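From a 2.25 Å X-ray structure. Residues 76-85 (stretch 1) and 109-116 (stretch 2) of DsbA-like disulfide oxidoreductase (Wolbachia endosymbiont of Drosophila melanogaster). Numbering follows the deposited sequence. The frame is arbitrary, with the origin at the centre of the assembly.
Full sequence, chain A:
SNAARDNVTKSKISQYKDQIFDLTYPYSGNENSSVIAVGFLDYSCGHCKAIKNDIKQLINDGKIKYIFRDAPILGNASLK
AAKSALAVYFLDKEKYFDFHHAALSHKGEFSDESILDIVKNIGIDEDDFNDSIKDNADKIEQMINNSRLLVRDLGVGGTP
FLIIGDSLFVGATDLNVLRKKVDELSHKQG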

ATOM      1  N   ASN A  76     -12.366  12.338   0.513  1.00 51.84           N
ATOM      2  CA  ASN A  76     -11.556  13.320  -0.182  1.00 53.27           C
ATOM      3  C   ASN A  76     -10.135  13.423   0.404  1.00 52.29           C
ATOM      4  O   ASN A  76      -9.143  13.445  -0.337  1.00 52.17           O
ATOM      5  CB  ASN A  76     -12.283  14.673  -0.146  1.00 57.81           C
ATOM      6  CG  ASN A  76     -11.532  15.753  -0.871  1.00 60.42           C
ATOM      7  OD1 ASN A  76     -11.266  16.823  -0.315  1.00 63.61           O
ATOM      8  ND2 ASN A  76     -11.168  15.482  -2.116  1.00 59.60           N
ATOM      9  N   ALA A  77     -10.054  13.458   1.735  1.00 49.83           N
ATOM     10  CA  ALA A  77      -8.782  13.512   2.456  1.00 48.79           C
ATOM     11  C   ALA A  77      -7.878  12.297   2.141  1.00 47.70           C
ATOM     12  O   ALA A  77      -6.665  12.434   2.025  1.00 47.68           O
ATOM     13  CB  ALA A  77      -9.053  13.608   3.965  1.00 49.26           C
ATOM     14  N   SER A  78      -8.477  11.118   1.987  1.00 45.53           N
ATOM     15  CA  SER A  78      -7.716   9.902   1.691  1.00 44.84           C
ATOM     16  C   SER A  78      -7.188   9.924   0.264  1.00 45.61           C
ATOM     17  O   SER A  78      -6.087   9.477  -0.005  1.00 45.34           O
ATOM     18  CB  SER A  78      -8.574   8.659   1.892  1.00 43.76           C
ATOM     19  OG  SER A  78      -8.825   8.405   3.257  1.00 43.42           O
ATOM     20  N   LEU A  79      -7.995  10.450  -0.645  1.00 45.44           N
ATOM     21  CA  LEU A  79      -7.625  10.521  -2.048  1.00 46.34           C
ATOM     22  C   LEU A  79      -6.471  11.470  -2.221  1.00 47.28           C
ATOM     23  O   LEU A  79      -5.554  11.200  -2.986  1.00 47.49           O
ATOM     24  CB  LEU A  79      -8.809  10.978  -2.900  1.00 47.30           C
ATOM     25  CG  LEU A  79      -8.588  11.072  -4.411  1.00 48.60           C
ATOM     26  CD1 LEU A  79      -8.132   9.749  -4.988  1.00 47.62           C
ATOM     27  CD2 LEU A  79      -9.866  11.498  -5.106  1.00 49.16           C
ATOM     28  N   LYS A  80      -6.529  12.591  -1.502  1.00 48.69           N
ATOM     29  CA  LYS A  80      -5.444  13.568  -1.489  1.00 49.90           C
ATOM     30  C   LYS A  80      -4.143  12.967  -0.983  1.00 49.05           C
ATOM     31  O   LYS A  80      -3.096  13.125  -1.605  1.00 49.98           O
ATOM     32  CB  LYS A  80      -5.805  14.759  -0.616  1.00 51.05           C
ATOM     33  CG  LYS A  80      -6.815  15.695  -1.213  1.00 52.59           C
ATOM     34  CD  LYS A  80      -7.055  16.815  -0.234  1.00 54.60           C
ATOM     35  CE  LYS A  80      -7.988  17.879  -0.771  1.00 58.62           C
ATOM     36  NZ  LYS A  80      -8.301  18.832   0.312  1.00 61.67           N
ATOM     37  N   ALA A  81      -4.212  12.289   0.154  1.00 42.08           N
ATOM     38  CA  ALA A  81      -3.017  11.723   0.746  1.00 41.24           C
ATOM     39  C   ALA A  81      -2.492  10.607  -0.158  1.00 40.72           C
ATOM     40  O   ALA A  81      -1.286  10.467  -0.349  1.00 40.69           O
ATOM     41  CB  ALA A  81      -3.295  11.220   2.151  1.00 40.43           C
ATOM     42  N   ALA A  82      -3.398   9.863  -0.780  1.00 43.70           N
ATOM     43  CA  ALA A  82      -2.978   8.816  -1.698  1.00 43.41           C
ATOM     44  C   ALA A  82      -2.274   9.428  -2.903  1.00 44.91           C
ATOM     45  O   ALA A  82      -1.195   8.976  -3.278  1.00 44.98           O
ATOM     46  CB  ALA A  82      -4.163   7.966  -2.148  1.00 42.81           C
ATOM     47  N   LYS A  83      -2.882  10.446  -3.500  1.00 46.18           N
ATOM     48  CA  LYS A  83      -2.316  11.096  -4.675  1.00 47.53           C
ATOM     49  C   LYS A  83      -0.938  11.699  -4.378  1.00 47.92           C
ATOM     50  O   LYS A  83      -0.024  11.666  -5.208  1.00 48.32           O
ATOM     51  CB  LYS A  83      -3.241  12.212  -5.185  1.00 49.03           C
ATOM     52  CG  LYS A  83      -4.604  11.764  -5.735  1.00 50.16           C
ATOM     53  CD  LYS A  83      -4.603  11.681  -7.255  1.00 51.95           C
ATOM     54  CE  LYS A  83      -5.976  11.323  -7.818  1.00 51.92           C
ATOM     55  NZ  LYS A  83      -6.334  12.145  -9.010  1.00 52.98           N
ATOM     56  N   SER A  84      -0.814  12.271  -3.188  1.00 45.65           N
ATOM     57  CA  SER A  84       0.409  12.936  -2.772  1.00 46.05           C
ATOM     58  C   SER A  84       1.519  11.891  -2.604  1.00 44.82           C
ATOM     59  O   SER A  84       2.660  12.097  -3.035  1.00 45.18           O
ATOM     60  CB  SER A  84       0.158  13.718  -1.471  1.00 46.02           C
ATOM     61  OG  SER A  84      -0.907  14.663  -1.615  1.00 46.73           O
ATOM     62  N   ALA A  85       1.165  10.754  -2.015  1.00 45.31           N
ATOM     63  CA  ALA A  85       2.099   9.653  -1.833  1.00 44.26           C
ATOM     64  C   ALA A  85       2.735   9.250  -3.153  1.00 44.26           C
ATOM     65  O   ALA A  85       3.955   9.137  -3.258  1.00 44.12           O
ATOM     66  CB  ALA A  85       1.403   8.465  -1.208  1.00 42.96           C
ATOM     67  N   GLU A 109      -7.452  14.195  10.647  1.00 58.99           N
ATOM     68  CA  GLU A 109      -7.783  14.206   9.216  1.00 57.71           C
ATOM     69  C   GLU A 109      -6.835  15.077   8.395  1.00 58.69           C
ATOM     70  O   GLU A 109      -6.367  16.129   8.855  1.00 61.48           O
ATOM     71  CB  GLU A 109      -9.221  14.694   8.993  1.00 59.54           C
ATOM     72  CG  GLU A 109     -10.235  13.562   8.860  1.00 57.92           C
ATOM     73  CD  GLU A 109     -11.591  14.036   8.368  1.00 59.93           C
ATOM     74  OE1 GLU A 109     -11.708  15.212   7.950  1.00 62.40           O
ATOM     75  OE2 GLU A 109     -12.541  13.218   8.402  1.00 59.42           O
ATOM     76  N   PHE A 110      -6.564  14.645   7.167  1.00 52.49           N
ATOM     77  CA  PHE A 110      -5.619  15.361   6.322  1.00 52.88           C
ATOM     78  C   PHE A 110      -6.196  16.697   5.855  1.00 56.04           C
ATOM     79  O   PHE A 110      -7.411  16.855   5.685  1.00 57.01           O
ATOM     80  CB  PHE A 110      -5.206  14.512   5.112  1.00 51.56           C
ATOM     81  CG  PHE A 110      -4.571  13.203   5.479  1.00 49.56           C
ATOM     82  CD1 PHE A 110      -3.302  13.175   6.039  1.00 50.30           C
ATOM     83  CD2 PHE A 110      -5.243  12.003   5.274  1.00 47.26           C
ATOM     84  CE1 PHE A 110      -2.711  11.985   6.395  1.00 48.71           C
ATOM     85  CE2 PHE A 110      -4.655  10.803   5.621  1.00 45.77           C
ATOM     86  CZ  PHE A 110      -3.379  10.790   6.175  1.00 46.65           C
ATOM     87  N   SER A 111      -5.295  17.654   5.679  1.00 55.63           N
ATOM     88  CA  SER A 111      -5.579  18.929   5.040  1.00 59.35           C
ATOM     89  C   SER A 111      -4.426  19.216   4.080  1.00 58.68           C
ATOM     90  O   SER A 111      -3.377  18.573   4.170  1.00 56.21           O
ATOM     91  CB  SER A 111      -5.724  20.050   6.069  1.00 63.91           C
ATOM     92  OG  SER A 111      -4.594  20.107   6.911  1.00 63.83           O
ATOM     93  N   ASP A 112      -4.626  20.152   3.157  1.00 66.21           N
ATOM     94  CA  ASP A 112      -3.608  20.476   2.168  1.00 66.68           C
ATOM     95  C   ASP A 112      -2.307  20.774   2.879  1.00 66.94           C
ATOM     96  O   ASP A 112      -1.233  20.317   2.476  1.00 65.66           O
ATOM     97  CB  ASP A 112      -4.021  21.682   1.327  1.00 70.30           C
ATOM     98  CG  ASP A 112      -5.244  21.423   0.476  1.00 70.59           C
ATOM     99  OD1 ASP A 112      -5.889  20.364   0.626  1.00 68.36           O
ATOM    100  OD2 ASP A 112      -5.571  22.300  -0.342  1.00 73.33           O
ATOM    101  N   GLU A 113      -2.432  21.522   3.969  1.00 66.20           N
ATOM    102  CA  GLU A 113      -1.288  22.050   4.691  1.00 67.25           C
ATOM    103  C   GLU A 113      -0.528  20.926   5.390  1.00 64.51           C
ATOM    104  O   GLU A 113       0.690  20.820   5.263  1.00 63.96           O
ATOM    105  CB  GLU A 113      -1.741  23.103   5.714  1.00 71.26           C
ATOM    106  CG  GLU A 113      -2.669  24.203   5.151  1.00 75.48           C
ATOM    107  CD  GLU A 113      -4.163  23.866   5.268  1.00 75.40           C
ATOM    108  OE1 GLU A 113      -4.876  24.556   6.038  1.00 79.23           O
ATOM    109  OE2 GLU A 113      -4.630  22.929   4.584  1.00 71.88           O
ATOM    110  N   SER A 114      -1.259  20.088   6.118  1.00 61.14           N
ATOM    111  CA  SER A 114      -0.659  19.004   6.885  1.00 58.95           C
ATOM    112  C   SER A 114       0.074  18.012   5.978  1.00 57.02           C
ATOM    113  O   SER A 114       1.093  17.441   6.373  1.00 56.29           O
ATOM    114  CB  SER A 114      -1.725  18.268   7.691  1.00 57.89           C
ATOM    115  OG  SER A 114      -2.538  17.491   6.828  1.00 55.52           O
ATOM    116  N   ILE A 115      -0.454  17.805   4.770  1.00 57.85           N
ATOM    117  CA  ILE A 115       0.214  16.978   3.771  1.00 56.76           C
ATOM    118  C   ILE A 115       1.540  17.623   3.342  1.00 58.42           C
ATOM    119  O   ILE A 115       2.522  16.915   3.146  1.00 57.45           O
ATOM    120  CB  ILE A 115      -0.687  16.737   2.524  1.00 56.35           C
ATOM    121  CG1 ILE A 115      -1.832  15.786   2.880  1.00 54.60           C
ATOM    122  CG2 ILE A 115       0.117  16.138   1.360  1.00 55.48           C
ATOM    123  CD1 ILE A 115      -2.831  15.559   1.762  1.00 54.37           C
ATOM    124  N   LEU A 116       1.575  18.949   3.202  1.00 64.96           N
ATOM    125  CA  LEU A 116       2.837  19.649   2.892  1.00 65.99           C
ATOM    126  C   LEU A 116       3.833  19.570   4.042  1.00 65.53           C
ATOM    127  O   LEU A 116       5.020  19.358   3.818  1.00 65.00           O
ATOM    128  CB  LEU A 116       2.600  21.124   2.547  1.00 68.64           C
ATOM    129  CG  LEU A 116       1.957  21.448   1.192  1.00 69.10           C
ATOM    130  CD1 LEU A 116       1.891  22.967   0.988  1.00 72.99           C
ATOM    131  CD2 LEU A 116       2.702  20.799   0.039  1.00 67.42           C
TER

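The strongest link between the two stretches is a salt bridge at their exposed margin. K80 NZ donates a hydrogen bond to D112 OD1 at 2.9 Å, so charge attraction and a directed N-H...O bond act together. Lysine suits this place because its long chain can bridge the gap between two helices: from an m chi1 it runs through three t torsions, fully extended, and carries the ammonium group out to the carboxylate, which supplies the negative charge. The CA-to-CB bond of D112 points sideways to stretch 1, but the end of its side chain comes nearer and meets the lysine.

Other polar bonds organise each stretch from within. S111 occupies the N-cap position of the helix that begins at D112, and its OG accepts a weak capping bond from S114 N at 3.4 Å. A short hydroxyl side chain is well placed to receive one of the amides that the first turn of a helix leaves without a backbone acceptor. S114 OG returns a bond to S111 O, 3.0 Å away. In stretch 1, S84 OG donates to K80 O at 2.7 Å, which satisfies a buried hydroxyl within its own helix.

Stretch 1 is helical throughout, whereas stretch 2 enters as a loop and becomes helical at D112. The two helices run in broadly the same direction, 30° apart, and their axes approach to 10.6 Å. The backbone comes closest at F110, in the loop: its CA is 5.3 Å from A77 CA, against 6.9 Å between the CA atoms of A81 and I115.

The alanines present only a methyl group here, and the approach is close. A77 CB packs 4.1 Å from F110 CB, and A77 O lies 3.6 Å from F110 CD2 while also accepting the helical bond from A81 N. One turn on, A81 CB sits over a face of the F110 ring, 3.8 Å from its centroid and 15° off the ring normal. This is a CH-pi contact, in which the weakly polarised methyl hydrogens meet the aromatic electron cloud, and the flat ring offers a broad surface to a small group.

I115, a buried branched apolar residue, reaches stretch 1 with two carbons: CG2 lies 3.5 Å from S84 OG, and CD1 lies 3.9 Å from K80 CB and 4.4 Å from A81 CB. The aliphatic base of the lysine thus joins the packing while its charged tip serves the salt bridge. Together the stretches bury 361 Å², with F110 and I115 the most heavily covered residues.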